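DUF917 domain-containing protein (Chromobacterium violaceum, PDB 2O3I) is of unknown function but combines the N- and C-terminal domains of the S-Me-THD-like (DUF917) family in a two-chain assembly. Local coordinates at residues V166-R171 / Q189-I194; D59-M64 / Q92-Q97; A246-L251 / A354-P359; R234-G239 / Q329-N334. The protein carries 2 engineered substitutions. All coordinates share one frame; numbering follows the deposited sequence.

Contact 1 (V166-R171 / Q189-I194); sequences VELGVR and QMLRPI
M190 turns CG beside its backbone N (chi1 -61°) and then runs extended, which carries the selenium of this selenomethionine across to V170, with SE 4.1 Å from V170 CG2. The pair belongs to an alpha/beta layer: helix 183-194 runs alongside strand 165-171, the edge strand of the mixed sheet within this chain. The two segment axes lie 10.2 Å apart and are nearly antiparallel, at 159°. Alternation along the strand directs V166, L168 and V170 to the helix, while E167 points away. Branched valines suit the extended backbone and present short methyls, whereas leucine and methionine, here selenomethionine, have the reach to bridge from the helix. L191 does not aim its CB straight at the strand, yet its CD2 branch bends in to lie 4.2 Å from CB of L168. No hydrogen bond crosses this buried seam, so side-chain packing alone joins the two segments directly. The strand's backbone is used on both sides: V166 and L168 bond to strand 156-159, and residues 167-171 pair antiparallel with a strand of the second subunit, continuing the sheet across the interface. At the V166 end, CG1 of V166 stands 4.4 Å from CG2 of I194.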
loop_
_atom_site.group_PDB
_atom_site.type_symbol
_atom_site.label_atom_id
_atom_site.label_comp_id
_atom_site.label_asym_id
_atom_site.label_seq_id
_atom_site.Cartn_x
_atom_site.Cartn_y
_atom_site.Cartn_z
ATOM N N VAL A 166 2.755 9.796 3.849
ATOM C CA VAL A 166 3.251 8.521 3.360
ATOM C C VAL A 166 3.857 8.715 1.975
ATOM O O VAL A 166 3.285 9.409 1.128
ATOM C CB VAL A 166 2.111 7.467 3.262
ATOM C CG1 VAL A 166 2.654 6.155 2.729
ATOM C CG2 VAL A 166 1.483 7.247 4.624
ATOM N N GLU A 167 5.021 8.113 1.751
ATOM C CA GLU A 167 5.675 8.208 0.456
ATOM C C GLU A 167 5.672 6.838 -0.213
ATOM O O GLU A 167 5.836 5.805 0.446
ATOM C CB GLU A 167 7.110 8.696 0.610
ATOM C CG GLU A 167 7.824 8.873 -0.714
ATOM C CD GLU A 167 9.288 9.238 -0.550
ATOM O OE1 GLU A 167 9.608 10.071 0.327
ATOM O OE2 GLU A 167 10.115 8.701 -1.306
ATOM N N LEU A 168 5.488 6.828 -1.524
ATOM C CA LEU A 168 5.466 5.577 -2.255
ATOM C C LEU A 168 6.340 5.660 -3.500
ATOM O O LEU A 168 6.217 6.589 -4.294
ATOM C CB LEU A 168 4.022 5.233 -2.630
ATOM C CG LEU A 168 3.636 3.825 -3.098
ATOM C CD1 LEU A 168 4.059 3.621 -4.521
ATOM C CD2 LEU A 168 4.246 2.776 -2.184
ATOM N N GLY A 169 7.237 4.690 -3.646
ATOM C CA GLY A 169 8.114 4.637 -4.803
ATOM C C GLY A 169 7.889 3.319 -5.518
ATOM O O GLY A 169 7.791 2.278 -4.871
ATOM N N VAL A 170 7.782 3.352 -6.843
ATOM C CA VAL A 170 7.573 2.129 -7.617
ATOM C C VAL A 170 8.520 1.994 -8.805
ATOM O O VAL A 170 8.638 2.897 -9.638
ATOM C CB VAL A 170 6.126 2.023 -8.161
ATOM C CG1 VAL A 170 6.000 0.807 -9.068
ATOM C CG2 VAL A 170 5.139 1.907 -7.013
ATOM N N ARG A 171 9.185 0.845 -8.871
ATOM C CA ARG A 171 10.097 0.522 -9.958
ATOM C C ARG A 171 9.593 -0.781 -10.583
ATOM O O ARG A 171 9.614 -1.842 -9.952
ATOM C CB ARG A 171 11.532 0.350 -9.436
ATOM N N GLN A 189 -3.100 1.432 -8.089
ATOM C CA GLN A 189 -3.574 0.229 -7.411
ATOM C C GLN A 189 -3.026 0.128 -5.999
ATOM O O GLN A 189 -3.639 -0.479 -5.130
ATOM C CB GLN A 189 -3.168 -1.015 -8.196
ATOM C CG GLN A 189 -3.974 -1.239 -9.455
ATOM C CD GLN A 189 -3.446 -2.393 -10.274
ATOM O OE1 GLN A 189 -3.983 -2.710 -11.333
ATOM N NE2 GLN A 189 -2.388 -3.028 -9.790
HETATM N N MSE A 190 -1.866 0.728 -5.771
HETATM C CA MSE A 190 -1.247 0.682 -4.455
HETATM C C MSE A 190 -1.576 1.885 -3.578
HETATM O O MSE A 190 -1.605 1.774 -2.350
HETATM C CB MSE A 190 0.263 0.548 -4.605
HETATM C CG MSE A 190 0.670 -0.719 -5.318
HETATM SE SE MSE A 190 2.574 -0.857 -5.506
HETATM C CE MSE A 190 2.676 -2.597 -6.347
ATOM N N LEU A 191 -1.836 3.026 -4.211
ATOM C CA LEU A 191 -2.150 4.244 -3.479
ATOM C C LEU A 191 -3.521 4.192 -2.820
ATOM O O LEU A 191 -3.664 4.504 -1.636
ATOM C CB LEU A 191 -2.087 5.456 -4.414
ATOM C CG LEU A 191 -0.728 5.850 -5.000
ATOM C CD1 LEU A 191 -0.926 6.967 -6.003
ATOM C CD2 LEU A 191 0.213 6.294 -3.902
ATOM N N ARG A 192 -4.529 3.788 -3.581
ATOM C CA ARG A 192 -5.886 3.741 -3.056
ATOM C C ARG A 192 -6.089 2.882 -1.804
ATOM O O ARG A 192 -6.800 3.283 -0.886
ATOM C CB ARG A 192 -6.858 3.323 -4.168
ATOM C CG ARG A 192 -6.941 4.342 -5.312
ATOM C CD ARG A 192 -8.005 3.972 -6.344
ATOM N NE ARG A 192 -8.020 4.875 -7.496
ATOM C CZ ARG A 192 -8.418 6.145 -7.464
ATOM N NH1 ARG A 192 -8.848 6.688 -6.333
ATOM N NH2 ARG A 192 -8.379 6.877 -8.569
ATOM N N PRO A 193 -5.477 1.690 -1.744
ATOM C CA PRO A 193 -5.674 0.872 -0.541
ATOM C C PRO A 193 -5.066 1.507 0.710
ATOM O O PRO A 193 -5.602 1.376 1.810
ATOM C CB PRO A 193 -5.001 -0.448 -0.911
ATOM C CG PRO A 193 -5.206 -0.516 -2.393
ATOM C CD PRO A 193 -4.869 0.892 -2.823
ATOM N N ILE A 194 -3.942 2.191 0.529
ATOM C CA ILE A 194 -3.257 2.854 1.629
ATOM C C ILE A 194 -4.176 3.886 2.276
ATOM O O ILE A 194 -4.125 4.105 3.485
ATOM C CB ILE A 194 -1.961 3.534 1.129
ATOM C CG1 ILE A 194 -0.950 2.459 0.719
ATOM C CG2 ILE A 194 -1.384 4.442 2.205
ATOM C CD1 ILE A 194 0.279 2.984 0.044
#

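Contact 2 (D59-M64 / Q92-Q97); sequences DGDCVM and QRLESQ
D61 and L94 cross obliquely, and both branches of the leucine touch the aspartate: CD1 lies 4.0 Å from CB of D61, and CD2 comes within 3.5 Å of D61 OD1. They meet inside a beta-alpha-beta crossover, in which strand 61-69 leads through helix 81-96 to the neighbouring parallel strand 101-105. With CG of L94 set opposite its own carbonyl carbon (chi1 -75°), the fork of the side chain is brought over D61. D61 and V63 both point toward the helix, with C62 between them turned away. The fork of L94 therefore spans two strand residues, its CD1 also lying 4.3 Å from CG2 of V63. Leucine suits this helix position because one side chain can bridge from the hydrocarbon part of D61 to a valine; V63 and L94 both pack on L101 of the next strand as well. The carboxylate of D61 is buried against a methyl that offers it no bond, and its charge is met instead by a salt bridge from OD1 to NE of R99, a residue between the helix and strand 101-105. On the helix, S96 folds its hydroxyl back over the preceding turn: OG donates to the backbone O of R93 at 2.7 Å, tilted 21° from the carbonyl plane.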
loop_
_atom_site.group_PDB
_atom_site.type_symbol
_atom_site.label_atom_id
_atom_site.label_comp_id
_atom_site.label_asym_id
_atom_site.label_seq_id
_atom_site.Cartn_x
_atom_site.Cartn_y
_atom_site.Cartn_z
ATOM N N ASP A 59 10.370 29.163 -13.917
ATOM C CA ASP A 59 11.219 29.514 -12.780
ATOM C C ASP A 59 11.264 28.455 -11.687
ATOM O O ASP A 59 11.494 28.767 -10.520
ATOM C CB ASP A 59 10.777 30.852 -12.181
ATOM C CG ASP A 59 10.781 31.971 -13.200
ATOM O OD1 ASP A 59 11.815 32.156 -13.877
ATOM O OD2 ASP A 59 9.750 32.667 -13.325
ATOM N N GLY A 60 11.060 27.200 -12.063
ATOM C CA GLY A 60 11.088 26.140 -11.080
ATOM C C GLY A 60 10.312 24.916 -11.511
ATOM O O GLY A 60 9.696 24.897 -12.581
ATOM N N ASP A 61 10.333 23.894 -10.662
ATOM C CA ASP A 61 9.654 22.648 -10.946
ATOM C C ASP A 61 8.166 22.638 -10.580
ATOM O O ASP A 61 7.694 23.440 -9.769
ATOM C CB ASP A 61 10.402 21.505 -10.251
ATOM C CG ASP A 61 11.784 21.259 -10.858
ATOM O OD1 ASP A 61 12.574 20.489 -10.274
ATOM O OD2 ASP A 61 12.082 21.825 -11.929
ATOM N N CYS A 62 7.438 21.712 -11.195
ATOM C CA CYS A 62 6.007 21.576 -10.988
ATOM C C CYS A 62 5.646 20.183 -10.466
ATOM O O CYS A 62 6.400 19.222 -10.654
ATOM C CB CYS A 62 5.286 21.835 -12.317
ATOM S SG CYS A 62 3.497 21.858 -12.230
ATOM N N VAL A 63 4.503 20.084 -9.796
ATOM C CA VAL A 63 4.021 18.805 -9.282
ATOM C C VAL A 63 2.501 18.780 -9.373
ATOM O O VAL A 63 1.840 19.811 -9.216
ATOM C CB VAL A 63 4.385 18.585 -7.796
ATOM C CG1 VAL A 63 4.177 17.122 -7.431
ATOM C CG2 VAL A 63 5.817 19.004 -7.535
HETATM N N MSE A 64 1.953 17.599 -9.630
HETATM C CA MSE A 64 0.512 17.422 -9.709
HETATM C C MSE A 64 0.035 17.293 -8.269
HETATM O O MSE A 64 0.680 16.610 -7.467
HETATM C CB MSE A 64 0.181 16.149 -10.490
HETATM C CG MSE A 64 -1.307 15.822 -10.594
HETATM SE SE MSE A 64 -2.056 14.955 -9.015
HETATM C CE MSE A 64 -2.074 13.123 -9.695
ATOM N N GLN A 92 9.975 19.782 -0.281
ATOM C CA GLN A 92 11.138 19.461 0.536
ATOM C C GLN A 92 12.090 18.534 -0.233
ATOM O O GLN A 92 13.311 18.715 -0.217
ATOM C CB GLN A 92 10.700 18.795 1.845
ATOM C CG GLN A 92 11.867 18.391 2.740
ATOM C CD GLN A 92 11.417 17.709 4.023
ATOM O OE1 GLN A 92 10.922 18.359 4.951
ATOM N NE2 GLN A 92 11.576 16.388 4.077
ATOM N N ARG A 93 11.527 17.545 -0.916
ATOM C CA ARG A 93 12.349 16.618 -1.675
ATOM C C ARG A 93 13.089 17.356 -2.775
ATOM O O ARG A 93 14.271 17.107 -3.008
ATOM C CB ARG A 93 11.490 15.506 -2.286
ATOM C CG ARG A 93 12.275 14.557 -3.164
ATOM C CD ARG A 93 13.363 13.840 -2.375
ATOM N NE ARG A 93 12.986 12.455 -2.119
ATOM C CZ ARG A 93 12.041 12.079 -1.268
ATOM N NH1 ARG A 93 11.374 12.982 -0.568
ATOM N NH2 ARG A 93 11.738 10.797 -1.143
ATOM N N LEU A 94 12.395 18.264 -3.454
ATOM C CA LEU A 94 13.010 19.031 -4.527
ATOM C C LEU A 94 14.115 19.916 -3.964
ATOM O O LEU A 94 15.156 20.103 -4.594
ATOM C CB LEU A 94 11.960 19.884 -5.240
ATOM C CG LEU A 94 11.019 19.127 -6.188
ATOM C CD1 LEU A 94 9.866 20.031 -6.585
ATOM C CD2 LEU A 94 11.792 18.639 -7.426
ATOM N N GLU A 95 13.890 20.457 -2.772
ATOM C CA GLU A 95 14.890 21.309 -2.143
ATOM C C GLU A 95 16.143 20.480 -1.847
ATOM O O GLU A 95 17.274 20.946 -2.033
ATOM C CB GLU A 95 14.334 21.915 -0.850
ATOM N N SER A 96 15.941 19.245 -1.399
ATOM C CA SER A 96 17.077 18.387 -1.083
ATOM C C SER A 96 17.868 18.029 -2.344
ATOM O O SER A 96 19.030 17.645 -2.262
ATOM C CB SER A 96 16.609 17.108 -0.380
ATOM O OG SER A 96 16.094 16.174 -1.310
ATOM N N GLN A 97 17.240 18.167 -3.508
ATOM C CA GLN A 97 17.907 17.848 -4.765
ATOM C C GLN A 97 18.379 19.112 -5.476
ATOM O O GLN A 97 18.669 19.101 -6.671
ATOM C CB GLN A 97 16.967 17.040 -5.662
ATOM C CG GLN A 97 16.428 15.791 -4.959
ATOM C CD GLN A 97 15.487 14.960 -5.818
ATOM O OE1 GLN A 97 14.583 15.488 -6.480
ATOM N NE2 GLN A 97 15.683 13.646 -5.796
#

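Contact 3 (A246-L251 / A354-P359); sequences AMLDFL and AVIALP
I356 meets the helix with two of its carbons: CD1 lies 3.8 Å from CG of M247, and CG2 lies 4.0 Å from CD2 of L248. This is a helix laid on a beta-sheet, helix 244-255 running almost parallel to strand 352-358, with segment axes 10.8 Å apart and 19° from parallel. The L248 and I356 side chains run alongside each other, pointing opposite ways, whereas L251 and L358 meet at about a right angle, L251 CD1 to L358 CD2 being 3.8 Å. Long, flexible leucine and methionine (here selenomethionine) suit the helix face, and the two arms of branched I356 let it touch adjacent helix residues, M247 and L248. Chi1 of M247 (171°) sets CG opposite the backbone N, against I356 CD1; the bends beyond carry SE and CE elsewhere. Further out, M247 also packs on L232 of helix 225-237 and on F323 of strand 319-324. The strand is fixed from both sides by its backbone, I356 bonding to S321 and V355 to L262 and F263, while A357 turns away from the helix. The helix keeps its own spacing of M247 and L251 through the bond from L251 N to M247 O, 2.9 Å.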
loop_
_atom_site.group_PDB
_atom_site.type_symbol
_atom_site.label_atom_id
_atom_site.label_comp_id
_atom_site.label_asym_id
_atom_site.label_seq_id
_atom_site.Cartn_x
_atom_site.Cartn_y
_atom_site.Cartn_z
ATOM N N ALA A 246 -28.591 26.836 -25.791
ATOM C CA ALA A 246 -27.758 27.979 -25.442
ATOM C C ALA A 246 -26.363 27.512 -25.030
ATOM O O ALA A 246 -25.380 28.195 -25.287
ATOM C CB ALA A 246 -28.403 28.771 -24.302
HETATM N N MSE A 247 -26.279 26.352 -24.386
HETATM C CA MSE A 247 -24.981 25.829 -23.959
HETATM C C MSE A 247 -24.135 25.521 -25.183
HETATM O O MSE A 247 -22.962 25.898 -25.251
HETATM C CB MSE A 247 -25.164 24.569 -23.100
HETATM C CG MSE A 247 -23.873 23.818 -22.787
HETATM SE SE MSE A 247 -22.483 24.911 -21.961
HETATM C CE MSE A 247 -22.757 24.391 -20.118
ATOM N N LEU A 248 -24.739 24.844 -26.156
ATOM C CA LEU A 248 -24.039 24.501 -27.387
ATOM C C LEU A 248 -23.633 25.772 -28.136
ATOM O O LEU A 248 -22.538 25.848 -28.696
ATOM C CB LEU A 248 -24.923 23.631 -28.283
ATOM C CG LEU A 248 -25.274 22.249 -27.732
ATOM C CD1 LEU A 248 -26.291 21.600 -28.654
ATOM C CD2 LEU A 248 -24.021 21.384 -27.617
ATOM N N ASP A 249 -24.513 26.767 -28.145
ATOM C CA ASP A 249 -24.195 28.017 -28.815
ATOM C C ASP A 249 -22.960 28.640 -28.157
ATOM O O ASP A 249 -21.995 28.978 -28.841
ATOM C CB ASP A 249 -25.386 28.987 -28.752
ATOM C CG ASP A 249 -26.522 28.591 -29.697
ATOM O OD1 ASP A 249 -26.394 27.558 -30.389
ATOM O OD2 ASP A 249 -27.546 29.310 -29.751
ATOM N N PHE A 250 -22.988 28.761 -26.831
ATOM C CA PHE A 250 -21.879 29.348 -26.071
ATOM C C PHE A 250 -20.571 28.613 -26.325
ATOM O O PHE A 250 -19.531 29.230 -26.587
ATOM C CB PHE A 250 -22.175 29.321 -24.563
ATOM C CG PHE A 250 -21.114 29.995 -23.720
ATOM C CD1 PHE A 250 -21.130 31.373 -23.524
ATOM C CD2 PHE A 250 -20.082 29.254 -23.149
ATOM C CE1 PHE A 250 -20.135 31.999 -22.776
ATOM C CE2 PHE A 250 -19.087 29.874 -22.405
ATOM C CZ PHE A 250 -19.112 31.248 -22.218
ATOM N N LEU A 251 -20.626 27.291 -26.230
ATOM C CA LEU A 251 -19.450 26.462 -26.440
ATOM C C LEU A 251 -18.822 26.714 -27.798
ATOM O O LEU A 251 -17.605 26.842 -27.917
ATOM C CB LEU A 251 -19.818 24.982 -26.325
ATOM C CG LEU A 251 -20.211 24.441 -24.943
ATOM C CD1 LEU A 251 -20.814 23.046 -25.106
ATOM C CD2 LEU A 251 -18.999 24.395 -24.027
ATOM N N ALA A 354 -30.558 17.401 -20.259
ATOM C CA ALA A 354 -30.027 16.944 -21.532
ATOM C C ALA A 354 -28.658 16.315 -21.323
ATOM O O ALA A 354 -28.020 16.508 -20.286
ATOM C CB ALA A 354 -29.913 18.104 -22.498
ATOM N N VAL A 355 -28.217 15.561 -22.320
ATOM C CA VAL A 355 -26.918 14.915 -22.281
ATOM C C VAL A 355 -26.130 15.461 -23.462
ATOM O O VAL A 355 -26.554 15.345 -24.617
ATOM C CB VAL A 355 -27.042 13.385 -22.408
ATOM C CG1 VAL A 355 -25.661 12.744 -22.332
ATOM C CG2 VAL A 355 -27.960 12.842 -21.308
ATOM N N ILE A 356 -24.989 16.074 -23.162
ATOM C CA ILE A 356 -24.136 16.655 -24.184
ATOM C C ILE A 356 -22.791 15.949 -24.256
ATOM O O ILE A 356 -22.195 15.610 -23.236
ATOM C CB ILE A 356 -23.904 18.162 -23.915
ATOM C CG1 ILE A 356 -25.227 18.918 -24.069
ATOM C CG2 ILE A 356 -22.862 18.725 -24.883
ATOM C CD1 ILE A 356 -25.153 20.398 -23.719
ATOM N N ALA A 357 -22.330 15.710 -25.478
ATOM C CA ALA A 357 -21.041 15.073 -25.682
ATOM C C ALA A 357 -20.076 16.142 -26.175
ATOM O O ALA A 357 -20.434 16.993 -26.987
ATOM C CB ALA A 357 -21.158 13.949 -26.708
ATOM N N LEU A 358 -18.859 16.112 -25.658
ATOM C CA LEU A 358 -17.845 17.058 -26.075
ATOM C C LEU A 358 -16.721 16.256 -26.719
ATOM O O LEU A 358 -16.242 15.259 -26.163
ATOM C CB LEU A 358 -17.308 17.845 -24.875
ATOM C CG LEU A 358 -18.308 18.636 -24.022
ATOM C CD1 LEU A 358 -17.578 19.246 -22.818
ATOM C CD2 LEU A 358 -18.982 19.718 -24.865
ATOM N N PRO A 359 -16.300 16.657 -27.920
ATOM C CA PRO A 359 -15.220 15.908 -28.559
ATOM C C PRO A 359 -13.950 15.947 -27.711
ATOM O O PRO A 359 -13.556 16.999 -27.201
ATOM C CB PRO A 359 -15.071 16.603 -29.915
ATOM C CG PRO A 359 -15.634 17.987 -29.671
ATOM C CD PRO A 359 -16.824 17.707 -28.807
#

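Contact 4 (R234-G239 / Q329-N334); sequences RALQDG and QHVFSN
A Schellman motif closes helix 225-237, and L236, in its last turn, packs on the loop 329-334 that leads into helix 334-337. The chain leaves the helix at G239, whose positive phi (68°) suits a residue without a side chain; its N bonds back to L236 O at 3.0 Å. With CG opposite its carbonyl carbon (chi1 -74°), L236 reaches the loop with both branches. CD1 lies 4.0 Å from CG1 of V331, and CD2 approaches the H330 ring obliquely, 4.2 Å from the histidine's CD2. A forked leucine is well matched to two successive loop residues that both point toward it. The imidazole is steadied from outside the pair: ND1 of H330 bonds to the backbone O of V324, and its ring lies nearly parallel to that of F323. Q329, whose CB points away from the helix, braces the loop from within. Its NE2 donates to V331 O at 2.7 Å, in the carbonyl plane on a lone pair, though the N-H...O angle of 135° is well short of straight. Its CG sits 3.4 Å above the plane of the F332 ring, offset toward the rim. At the far end S333 is the N-cap of helix 334-337. The loop is thus held between three elements: helix 225-237 at L236, helix 10-19 where V331 packs on Q15 and F19, and strand 319-324 beside H330.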
loop_
_atom_site.group_PDB
_atom_site.type_symbol
_atom_site.label_atom_id
_atom_site.label_comp_id
_atom_site.label_asym_id
_atom_site.label_seq_id
_atom_site.Cartn_x
_atom_site.Cartn_y
_atom_site.Cartn_z
ATOM N N ARG A 234 -18.489 31.634 -15.382
ATOM C CA ARG A 234 -18.975 32.998 -15.259
ATOM C C ARG A 234 -20.287 33.155 -16.021
ATOM O O ARG A 234 -21.226 33.776 -15.525
ATOM C CB ARG A 234 -17.923 33.982 -15.789
ATOM C CG ARG A 234 -16.806 34.260 -14.789
ATOM C CD ARG A 234 -15.679 35.096 -15.387
ATOM N NE ARG A 234 -14.720 35.484 -14.354
ATOM C CZ ARG A 234 -13.577 36.123 -14.584
ATOM N NH1 ARG A 234 -13.231 36.454 -15.820
ATOM N NH2 ARG A 234 -12.785 36.442 -13.571
ATOM N N ALA A 235 -20.356 32.585 -17.218
ATOM C CA ALA A 235 -21.567 32.681 -18.022
ATOM C C ALA A 235 -22.716 31.925 -17.347
ATOM O O ALA A 235 -23.871 32.338 -17.424
ATOM C CB ALA A 235 -21.310 32.124 -19.415
ATOM N N LEU A 236 -22.389 30.820 -16.679
ATOM C CA LEU A 236 -23.393 30.018 -15.988
ATOM C C LEU A 236 -23.931 30.775 -14.782
ATOM O O LEU A 236 -25.151 30.887 -14.582
ATOM C CB LEU A 236 -22.786 28.688 -15.526
ATOM C CG LEU A 236 -22.527 27.656 -16.634
ATOM C CD1 LEU A 236 -21.703 26.516 -16.095
ATOM C CD2 LEU A 236 -23.852 27.150 -17.187
ATOM N N GLN A 237 -23.003 31.294 -13.981
ATOM C CA GLN A 237 -23.343 32.032 -12.779
ATOM C C GLN A 237 -24.166 33.275 -13.133
ATOM O O GLN A 237 -25.097 33.639 -12.411
ATOM C CB GLN A 237 -22.050 32.414 -12.051
ATOM C CG GLN A 237 -22.224 33.169 -10.746
ATOM C CD GLN A 237 -20.883 33.501 -10.085
ATOM O OE1 GLN A 237 -19.868 33.689 -10.760
ATOM N NE2 GLN A 237 -20.884 33.590 -8.765
ATOM N N ASP A 238 -23.830 33.908 -14.252
ATOM C CA ASP A 238 -24.530 35.108 -14.700
ATOM C C ASP A 238 -25.881 34.837 -15.388
ATOM O O ASP A 238 -26.550 35.770 -15.835
ATOM C CB ASP A 238 -23.638 35.923 -15.652
ATOM C CG ASP A 238 -22.356 36.413 -14.989
ATOM O OD1 ASP A 238 -22.335 36.589 -13.749
ATOM O OD2 ASP A 238 -21.368 36.640 -15.717
ATOM N N GLY A 239 -26.269 33.568 -15.486
ATOM C CA GLY A 239 -27.536 33.218 -16.116
ATOM C C GLY A 239 -27.623 33.457 -17.615
ATOM O O GLY A 239 -28.700 33.773 -18.131
ATOM N N GLN A 329 -28.946 25.693 -10.751
ATOM C CA GLN A 329 -27.813 24.851 -11.108
ATOM C C GLN A 329 -28.090 24.110 -12.408
ATOM O O GLN A 329 -29.035 23.331 -12.504
ATOM C CB GLN A 329 -27.524 23.855 -9.981
ATOM C CG GLN A 329 -26.194 23.119 -10.116
ATOM C CD GLN A 329 -25.015 24.062 -10.283
ATOM O OE1 GLN A 329 -24.809 24.969 -9.474
ATOM N NE2 GLN A 329 -24.232 23.851 -11.336
ATOM N N HIS A 330 -27.250 24.361 -13.407
ATOM C CA HIS A 330 -27.389 23.745 -14.720
ATOM C C HIS A 330 -26.471 22.546 -14.917
ATOM O O HIS A 330 -26.813 21.623 -15.660
ATOM C CB HIS A 330 -27.103 24.782 -15.811
ATOM C CG HIS A 330 -28.007 25.977 -15.765
ATOM N ND1 HIS A 330 -29.375 25.884 -15.912
ATOM C CD2 HIS A 330 -27.737 27.294 -15.594
ATOM C CE1 HIS A 330 -29.909 27.091 -15.834
ATOM N NE2 HIS A 330 -28.936 27.963 -15.641
ATOM N N VAL A 331 -25.309 22.569 -14.260
ATOM C CA VAL A 331 -24.323 21.492 -14.378
ATOM C C VAL A 331 -24.134 20.667 -13.099
ATOM O O VAL A 331 -24.084 21.195 -11.985
ATOM C CB VAL A 331 -22.949 22.045 -14.845
ATOM C CG1 VAL A 331 -23.127 22.797 -16.149
ATOM C CG2 VAL A 331 -22.335 22.957 -13.772
ATOM N N PHE A 332 -24.021 19.355 -13.281
ATOM C CA PHE A 332 -23.873 18.433 -12.165
ATOM C C PHE A 332 -22.921 17.290 -12.489
ATOM O O PHE A 332 -22.857 16.821 -13.626
ATOM C CB PHE A 332 -25.221 17.791 -11.821
ATOM C CG PHE A 332 -26.252 18.742 -11.299
ATOM C CD1 PHE A 332 -26.482 18.847 -9.927
ATOM C CD2 PHE A 332 -27.030 19.495 -12.172
ATOM C CE1 PHE A 332 -27.473 19.689 -9.430
ATOM C CE2 PHE A 332 -28.025 20.343 -11.690
ATOM C CZ PHE A 332 -28.249 20.440 -10.315
ATOM N N SER A 333 -22.186 16.844 -11.477
ATOM C CA SER A 333 -21.315 15.690 -11.636
ATOM C C SER A 333 -22.255 14.573 -11.182
ATOM O O SER A 333 -23.272 14.845 -10.544
ATOM C CB SER A 333 -20.117 15.756 -10.685
ATOM O OG SER A 333 -20.524 15.529 -9.344
ATOM N N ASN A 334 -21.934 13.331 -11.504
ATOM C CA ASN A 334 -22.783 12.222 -11.087
ATOM C C ASN A 334 -23.009 12.261 -9.576
ATOM O O ASN A 334 -24.109 11.983 -9.096
ATOM C CB ASN A 334 -22.152 10.900 -11.508
ATOM C CG ASN A 334 -22.177 10.711 -13.011
ATOM O OD1 ASN A 334 -21.164 10.374 -13.627
ATOM N ND2 ASN A 334 -23.344 10.932 -13.612
#

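In the fold
All four contacts are largely buried, contact 3 being partly exposed at L248, and none is joined by a hydrogen bond across its segments. Contacts 1 and 2 reach the same mixed sheet, one at its dimer-forming edge and the other within a crossover; a salt bridge from E167 to R93 links them. Contacts 3 and 4 lie on the opposite side of the chain's centre, about 12 Å apart between centres: F250 packs on A235, and the end of M247 reaches L236 and V331. Contacts 1 and 3 are purely apolar helix-on-strand layers, nearly antiparallel and nearly parallel respectively. Contact 2 admits a buried carboxylate and contact 4 an imidazole, each with a polar partner beyond its own segments.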